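Local coordinates for protein cystathionine gamma-lyase (Saccharomyces cerevisiae, PDB 1N8P) that belongs to the Cys/Met metabolism family of pyridoxal-5'-phosphate-dependent enzymes and holds that cofactor in a pocket of its tetrameric assembly, at residues Pro184-Pro189 / Lys297-Ala302; Ser320-Ser325 / Glu382-Ala387. All coordinates share one frame; numbering follows the deposited sequence.

Contact 1. Residues Pro184-Pro189 / Lys297-Ala302; sequences PYISNP and KQHRDA
I186 and R300 face each other, their CA atoms 4.7 Å apart, where the chain has just left helix 292-298. H299, the first residue past that helix, lays its CA-H against I186 O, and the next amide, R300 N, donates a nearly straight bond to that same oxygen in the plane of its carbonyl. This ties the helix 183-186 turn, next to strand 196-200 of the seven-stranded sheet, to the chain after helix 292-298. One residue back, Y185 O receives R300 NE at 2.6 Å, with the oxygen close to the guanidinium plane, and a weak bond from R300 NH2. In R300, chi1 174° sets CG anti to the backbone N, and a bend at chi3 (-53°) turns NE to Y185 O. The guanidinium lies flat on the Y185 ring in an offset stack, planes 7° apart and centres 4.6 Å, while R300 CD sits over the ring face, 3.5 Å from Y185 CZ. F8 meets the same ring edge-to-face. S187 OG donates to Q298 O at 2.9 Å, rising above the carbonyl plane, and I186 CG2 packs on H299 CB at 3.8 Å. Polar bonds and a stacked arginine thus share the contact, and the arginine's charge probably polarises the Y185 carbonyl.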
ATOM      1  N   PRO A 184       1.881  21.113 -15.169  1.00 26.82           N
ATOM      2  CA  PRO A 184       3.177  21.359 -15.800  1.00 31.20           C
ATOM      3  C   PRO A 184       3.157  21.246 -17.335  1.00 29.22           C
ATOM      4  O   PRO A 184       3.708  22.072 -18.023  1.00 40.58           O
ATOM      5  CB  PRO A 184       4.069  20.299 -15.143  1.00 26.17           C
ATOM      6  CG  PRO A 184       3.554  20.318 -13.714  1.00 24.05           C
ATOM      7  CD  PRO A 184       2.043  20.346 -13.917  1.00 26.43           C
ATOM      8  N   TYR A 185       2.482  20.247 -17.872  1.00 27.41           N
ATOM      9  CA  TYR A 185       2.456  20.054 -19.307  1.00 30.94           C
ATOM     10  C   TYR A 185       2.030  21.256 -20.165  1.00 34.45           C
ATOM     11  O   TYR A 185       2.748  21.680 -21.052  1.00 40.33           O
ATOM     12  CB  TYR A 185       1.567  18.828 -19.667  1.00 31.60           C
ATOM     13  CG  TYR A 185       1.658  18.469 -21.138  1.00 31.42           C
ATOM     14  CD1 TYR A 185       2.890  18.123 -21.701  1.00 31.47           C
ATOM     15  CD2 TYR A 185       0.553  18.557 -21.977  1.00 25.76           C
ATOM     16  CE1 TYR A 185       3.035  17.885 -23.052  1.00 28.31           C
ATOM     17  CE2 TYR A 185       0.683  18.321 -23.343  1.00 30.45           C
ATOM     18  CZ  TYR A 185       1.947  17.986 -23.875  1.00 35.36           C
ATOM     19  OH  TYR A 185       2.144  17.765 -25.229  1.00 43.21           O
ATOM     20  N   ILE A 186       0.841  21.786 -19.907  1.00 35.14           N
ATOM     21  CA  ILE A 186       0.299  22.893 -20.661  1.00 24.76           C
ATOM     22  C   ILE A 186       0.971  24.230 -20.406  1.00 30.45           C
ATOM     23  O   ILE A 186       1.021  25.057 -21.295  1.00 31.91           O
ATOM     24  CB  ILE A 186      -1.223  23.075 -20.371  1.00 31.14           C
ATOM     25  CG1 ILE A 186      -1.988  21.827 -20.821  1.00 21.92           C
ATOM     26  CG2 ILE A 186      -1.762  24.360 -21.095  1.00 14.87           C
ATOM     27  CD1 ILE A 186      -3.458  21.924 -20.586  1.00 31.64           C
ATOM     28  N   SER A 187       1.495  24.455 -19.212  1.00 31.42           N
ATOM     29  CA  SER A 187       2.105  25.733 -18.930  1.00 31.30           C
ATOM     30  C   SER A 187       3.139  25.739 -17.822  1.00 36.01           C
ATOM     31  O   SER A 187       3.130  24.902 -16.924  1.00 42.72           O
ATOM     32  CB  SER A 187       1.009  26.728 -18.602  1.00 37.16           C
ATOM     33  OG  SER A 187       1.557  28.004 -18.335  1.00 53.58           O
ATOM     34  N   ASN A 188       4.028  26.720 -17.889  1.00 40.73           N
ATOM     35  CA  ASN A 188       5.104  26.882 -16.908  1.00 44.99           C
ATOM     36  C   ASN A 188       5.196  28.336 -16.455  1.00 43.17           C
ATOM     37  O   ASN A 188       6.088  29.076 -16.907  1.00 33.92           O
ATOM     38  CB  ASN A 188       6.442  26.455 -17.517  1.00 42.26           C
ATOM     39  CG  ASN A 188       6.547  24.970 -17.698  1.00 41.65           C
ATOM     40  OD1 ASN A 188       7.380  24.494 -18.458  1.00 50.57           O
ATOM     41  ND2 ASN A 188       5.720  24.224 -16.985  1.00 33.17           N
ATOM     42  N   PRO A 189       4.289  28.748 -15.540  1.00 42.13           N
ATOM     43  CA  PRO A 189       4.216  30.105 -14.999  1.00 41.09           C
ATOM     44  C   PRO A 189       5.537  30.769 -14.609  1.00 37.62           C
ATOM     45  O   PRO A 189       5.630  31.990 -14.673  1.00 41.72           O
ATOM     46  CB  PRO A 189       3.241  29.954 -13.826  1.00 41.31           C
ATOM     47  CG  PRO A 189       2.328  28.896 -14.305  1.00 33.93           C
ATOM     48  CD  PRO A 189       3.264  27.892 -14.912  1.00 35.50           C
ATOM     49  N   LYS A 297       0.225  32.552 -25.543  1.00 50.42           N
ATOM     50  CA  LYS A 297       1.563  32.878 -25.051  1.00 52.16           C
ATOM     51  C   LYS A 297       1.944  32.126 -23.779  1.00 54.53           C
ATOM     52  O   LYS A 297       3.130  32.018 -23.448  1.00 58.60           O
ATOM     53  CB  LYS A 297       1.712  34.392 -24.814  1.00 55.72           C
ATOM     54  CG  LYS A 297       0.537  35.065 -24.128  1.00 57.55           C
ATOM     55  CD  LYS A 297       0.895  36.428 -23.507  1.00 53.52           C
ATOM     56  CE  LYS A 297       1.445  37.430 -24.502  1.00 52.74           C
ATOM     57  NZ  LYS A 297       1.636  38.790 -23.873  1.00 51.20           N
ATOM     58  N   GLN A 298       0.953  31.592 -23.067  1.00 50.79           N
ATOM     59  CA  GLN A 298       1.241  30.860 -21.833  1.00 43.68           C
ATOM     60  C   GLN A 298       0.976  29.347 -21.905  1.00 46.52           C
ATOM     61  O   GLN A 298       1.644  28.562 -21.222  1.00 50.18           O
ATOM     62  CB  GLN A 298       0.463  31.484 -20.673  1.00 36.56           C
ATOM     63  CG  GLN A 298       1.244  32.571 -19.981  1.00 36.14           C
ATOM     64  CD  GLN A 298       0.430  33.374 -18.992  1.00 43.72           C
ATOM     65  OE1 GLN A 298       0.985  34.193 -18.263  1.00 48.15           O
ATOM     66  NE2 GLN A 298      -0.884  33.158 -18.962  1.00 35.22           N
ATOM     67  N   HIS A 299       0.019  28.957 -22.746  1.00 36.92           N
ATOM     68  CA  HIS A 299      -0.380  27.577 -22.933  1.00 27.92           C
ATOM     69  C   HIS A 299       0.352  26.845 -24.047  1.00 29.68           C
ATOM     70  O   HIS A 299       0.380  27.313 -25.170  1.00 34.32           O
ATOM     71  CB  HIS A 299      -1.866  27.499 -23.292  1.00 29.88           C
ATOM     72  CG  HIS A 299      -2.784  27.991 -22.226  1.00 30.35           C
ATOM     73  ND1 HIS A 299      -4.046  27.464 -22.037  1.00 39.15           N
ATOM     74  CD2 HIS A 299      -2.624  28.936 -21.276  1.00 31.26           C
ATOM     75  CE1 HIS A 299      -4.620  28.061 -21.008  1.00 41.56           C
ATOM     76  NE2 HIS A 299      -3.778  28.959 -20.529  1.00 44.27           N
ATOM     77  N   ARG A 300       0.883  25.663 -23.758  1.00 32.93           N
ATOM     78  CA  ARG A 300       1.540  24.858 -24.781  1.00 35.42           C
ATOM     79  C   ARG A 300       0.568  24.538 -25.931  1.00 42.75           C
ATOM     80  O   ARG A 300      -0.579  24.133 -25.712  1.00 41.89           O
ATOM     81  CB  ARG A 300       2.029  23.540 -24.204  1.00 32.48           C
ATOM     82  CG  ARG A 300       2.603  22.606 -25.258  1.00 32.06           C
ATOM     83  CD  ARG A 300       2.913  21.256 -24.630  1.00 38.19           C
ATOM     84  NE  ARG A 300       3.761  21.414 -23.454  1.00 28.85           N
ATOM     85  CZ  ARG A 300       5.073  21.279 -23.476  1.00 24.63           C
ATOM     86  NH1 ARG A 300       5.664  20.975 -24.620  1.00 32.92           N
ATOM     87  NH2 ARG A 300       5.785  21.457 -22.369  1.00 24.62           N
ATOM     88  N   ASP A 301       1.044  24.720 -27.160  1.00 46.52           N
ATOM     89  CA  ASP A 301       0.264  24.446 -28.355  1.00 39.90           C
ATOM     90  C   ASP A 301      -1.120  25.060 -28.349  1.00 37.63           C
ATOM     91  O   ASP A 301      -1.940  24.790 -29.226  1.00 32.99           O
ATOM     92  CB  ASP A 301       0.171  22.947 -28.555  1.00 38.58           C
ATOM     93  CG  ASP A 301       1.508  22.336 -28.850  1.00 39.12           C
ATOM     94  OD1 ASP A 301       2.149  22.796 -29.806  1.00 42.98           O
ATOM     95  OD2 ASP A 301       1.926  21.407 -28.134  1.00 43.15           O
ATOM     96  N   ALA A 302      -1.347  25.918 -27.368  1.00 38.59           N
ATOM     97  CA  ALA A 302      -2.622  26.609 -27.186  1.00 43.38           C
ATOM     98  C   ALA A 302      -3.721  25.654 -26.691  1.00 44.33           C
ATOM     99  O   ALA A 302      -4.906  25.834 -27.016  1.00 45.82           O
ATOM    100  CB  ALA A 302      -3.037  27.287 -28.480  1.00 32.29           C
TER

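Contact 2. Residues Ser320-Ser325 / Glu382-Ala387; sequences SKFASS and EDIKQA
F322 reaches from helix 316-325 to I384 and A387 on helix 377-392. Its CG is anti to the backbone N (chi1 -176°). The ring is met at CE1 by A387 CB, 3.8 Å away, and at CZ by I384 CG2 at 4.0 Å, the methyl lying at the ring edge and in its plane. I384 O also approaches the edge, 3.8 Å from F322 CE1. Closer to the end of the first helix, S325 CB and A387 CB come within 4.3 Å, two small residues that face each other directly. The axes of the short helical segments approach to 9.6 Å at their closest, with directions at 134°, an oblique pairing within the C-terminal part of this enzyme, a member of the PLP-dependent aminotransferase-like (fold type I) clan. From strand 307-312 of the neighbouring mixed sheet, F310 meets the F322 ring edge-to-face. S325 OG turns back to its own helix and donates to K321 O at 2.9 Å, from well above the carbonyl plane; the same oxygen accepts S325 N. I384 also touches F329 and L271, while D383 OD2 accepts the amide of L328 and ties helix 377-392 to the loop after S325. A323 packs on P40 of the second subunit.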
ATOM      1  N   SER A 320     -28.991  21.206 -13.130  1.00 65.81           N
ATOM      2  CA  SER A 320     -29.027  20.127 -12.164  1.00 62.91           C
ATOM      3  C   SER A 320     -29.393  18.856 -12.939  1.00 64.59           C
ATOM      4  O   SER A 320     -28.887  17.776 -12.663  1.00 65.39           O
ATOM      5  CB  SER A 320     -30.076  20.424 -11.101  1.00 64.80           C
ATOM      6  OG  SER A 320     -29.764  19.761  -9.891  1.00 63.44           O
ATOM      7  N   LYS A 321     -30.269  19.008 -13.928  1.00 66.27           N
ATOM      8  CA  LYS A 321     -30.713  17.904 -14.770  1.00 61.68           C
ATOM      9  C   LYS A 321     -29.512  17.301 -15.501  1.00 62.67           C
ATOM     10  O   LYS A 321     -29.203  16.119 -15.346  1.00 64.78           O
ATOM     11  CB  LYS A 321     -31.724  18.424 -15.786  1.00 62.67           C
ATOM     12  CG  LYS A 321     -32.272  17.381 -16.731  1.00 65.55           C
ATOM     13  CD  LYS A 321     -33.300  16.526 -16.041  1.00 65.21           C
ATOM     14  CE  LYS A 321     -34.121  15.764 -17.048  1.00 68.06           C
ATOM     15  NZ  LYS A 321     -35.384  15.291 -16.416  1.00 70.00           N
ATOM     16  N   PHE A 322     -28.861  18.130 -16.312  1.00 56.42           N
ATOM     17  CA  PHE A 322     -27.679  17.748 -17.068  1.00 52.13           C
ATOM     18  C   PHE A 322     -26.726  17.011 -16.140  1.00 50.88           C
ATOM     19  O   PHE A 322     -26.297  15.911 -16.413  1.00 51.88           O
ATOM     20  CB  PHE A 322     -26.988  19.004 -17.588  1.00 49.95           C
ATOM     21  CG  PHE A 322     -25.815  18.734 -18.470  1.00 44.23           C
ATOM     22  CD1 PHE A 322     -25.995  18.495 -19.811  1.00 39.61           C
ATOM     23  CD2 PHE A 322     -24.525  18.729 -17.956  1.00 40.80           C
ATOM     24  CE1 PHE A 322     -24.912  18.254 -20.633  1.00 44.30           C
ATOM     25  CE2 PHE A 322     -23.440  18.487 -18.777  1.00 37.15           C
ATOM     26  CZ  PHE A 322     -23.637  18.251 -20.117  1.00 36.46           C
ATOM     27  N   ALA A 323     -26.405  17.628 -15.022  1.00 48.87           N
ATOM     28  CA  ALA A 323     -25.496  17.028 -14.080  1.00 49.63           C
ATOM     29  C   ALA A 323     -25.865  15.605 -13.670  1.00 53.03           C
ATOM     30  O   ALA A 323     -25.077  14.935 -13.004  1.00 55.77           O
ATOM     31  CB  ALA A 323     -25.385  17.915 -12.855  1.00 49.85           C
ATOM     32  N   SER A 324     -27.046  15.133 -14.052  1.00 53.04           N
ATOM     33  CA  SER A 324     -27.447  13.782 -13.678  1.00 57.38           C
ATOM     34  C   SER A 324     -27.793  12.886 -14.862  1.00 59.92           C
ATOM     35  O   SER A 324     -27.610  11.680 -14.818  1.00 63.12           O
ATOM     36  CB  SER A 324     -28.638  13.843 -12.735  1.00 62.56           C
ATOM     37  OG  SER A 324     -28.355  14.655 -11.609  1.00 66.88           O
ATOM     38  N   SER A 325     -28.299  13.489 -15.921  1.00 60.99           N
ATOM     39  CA  SER A 325     -28.681  12.753 -17.104  1.00 58.17           C
ATOM     40  C   SER A 325     -27.471  12.114 -17.764  1.00 54.50           C
ATOM     41  O   SER A 325     -27.616  11.196 -18.557  1.00 57.83           O
ATOM     42  CB  SER A 325     -29.376  13.709 -18.082  1.00 60.08           C
ATOM     43  OG  SER A 325     -30.373  14.477 -17.417  1.00 54.46           O
ATOM     44  N   GLU A 382     -20.742  12.409 -27.773  1.00 53.62           N
ATOM     45  CA  GLU A 382     -22.082  11.867 -27.946  1.00 54.77           C
ATOM     46  C   GLU A 382     -22.849  11.789 -26.635  1.00 55.02           C
ATOM     47  O   GLU A 382     -24.072  11.733 -26.615  1.00 57.41           O
ATOM     48  CB  GLU A 382     -22.017  10.484 -28.583  1.00 57.89           C
ATOM     49  CG  GLU A 382     -23.260  10.138 -29.419  1.00 66.83           C
ATOM     50  CD  GLU A 382     -23.458  11.034 -30.656  1.00 65.97           C
ATOM     51  OE1 GLU A 382     -24.490  10.870 -31.346  1.00 61.40           O
ATOM     52  OE2 GLU A 382     -22.586  11.891 -30.948  1.00 67.60           O
ATOM     53  N   ASP A 383     -22.135  11.801 -25.526  1.00 56.27           N
ATOM     54  CA  ASP A 383     -22.801  11.736 -24.242  1.00 58.82           C
ATOM     55  C   ASP A 383     -23.257  13.124 -23.732  1.00 63.55           C
ATOM     56  O   ASP A 383     -24.210  13.220 -22.956  1.00 64.48           O
ATOM     57  CB  ASP A 383     -21.888  11.064 -23.224  1.00 51.19           C
ATOM     58  CG  ASP A 383     -22.549  10.916 -21.881  1.00 51.80           C
ATOM     59  OD1 ASP A 383     -23.669  10.370 -21.843  1.00 55.44           O
ATOM     60  OD2 ASP A 383     -21.962  11.341 -20.864  1.00 47.58           O
ATOM     61  N   ILE A 384     -22.570  14.188 -24.156  1.00 61.59           N
ATOM     62  CA  ILE A 384     -22.936  15.548 -23.779  1.00 53.49           C
ATOM     63  C   ILE A 384     -24.207  15.888 -24.563  1.00 55.64           C
ATOM     64  O   ILE A 384     -25.133  16.482 -24.029  1.00 53.16           O
ATOM     65  CB  ILE A 384     -21.861  16.558 -24.197  1.00 51.28           C
ATOM     66  CG1 ILE A 384     -20.525  16.232 -23.533  1.00 44.79           C
ATOM     67  CG2 ILE A 384     -22.318  17.947 -23.843  1.00 50.91           C
ATOM     68  CD1 ILE A 384     -20.470  16.591 -22.085  1.00 46.19           C
ATOM     69  N   LYS A 385     -24.225  15.503 -25.839  1.00 56.31           N
ATOM     70  CA  LYS A 385     -25.362  15.729 -26.731  1.00 59.31           C
ATOM     71  C   LYS A 385     -26.588  15.094 -26.108  1.00 57.20           C
ATOM     72  O   LYS A 385     -27.562  15.754 -25.752  1.00 58.79           O
ATOM     73  CB  LYS A 385     -25.097  15.083 -28.099  1.00 56.27           C
ATOM     74  CG  LYS A 385     -23.807  15.553 -28.750  1.00 63.00           C
ATOM     75  CD  LYS A 385     -23.557  14.911 -30.107  1.00 64.38           C
ATOM     76  CE  LYS A 385     -22.172  15.313 -30.658  1.00 66.13           C
ATOM     77  NZ  LYS A 385     -21.820  14.677 -31.979  1.00 66.15           N
ATOM     78  N   GLN A 386     -26.503  13.783 -25.982  1.00 60.97           N
ATOM     79  CA  GLN A 386     -27.541  12.965 -25.403  1.00 60.38           C
ATOM     80  C   GLN A 386     -28.052  13.510 -24.075  1.00 62.15           C
ATOM     81  O   GLN A 386     -29.123  13.116 -23.620  1.00 70.00           O
ATOM     82  CB  GLN A 386     -26.986  11.551 -25.228  1.00 58.94           C
ATOM     83  CG  GLN A 386     -27.851  10.568 -24.470  1.00 59.35           C
ATOM     84  CD  GLN A 386     -27.835  10.795 -22.983  1.00 58.14           C
ATOM     85  OE1 GLN A 386     -26.816  11.191 -22.414  1.00 63.06           O
ATOM     86  NE2 GLN A 386     -28.960  10.532 -22.336  1.00 57.95           N
ATOM     87  N   ALA A 387     -27.315  14.419 -23.449  1.00 61.45           N
ATOM     88  CA  ALA A 387     -27.754  14.943 -22.161  1.00 60.71           C
ATOM     89  C   ALA A 387     -28.327  16.347 -22.229  1.00 63.14           C
ATOM     90  O   ALA A 387     -29.011  16.776 -21.301  1.00 59.00           O
ATOM     91  CB  ALA A 387     -26.619  14.889 -21.154  1.00 59.46           C
TER

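How the contacts relate
The two contacts come in series along the chain: 184-189 / 297-302 closes before 320-325 / 382-387 opens. Their centres lie about 30 Å apart and their nearest atoms about 18 Å, so they do not touch. The centre of contact 1 is about 13 Å from the centre of the chain, beside the seven-stranded sheet, with the S187 side chain about 14 Å from a bound pyridoxal-5'-phosphate; that of contact 2 is about 27 Å out, beside the five-stranded sheet. Helix 253-271 links them, touching Y185 and I186 in the first and I384 in the second. Contact 1 thus joins the cofactor-binding part to the chain beyond that helix, whereas contact 2 packs helices within the C-terminal part.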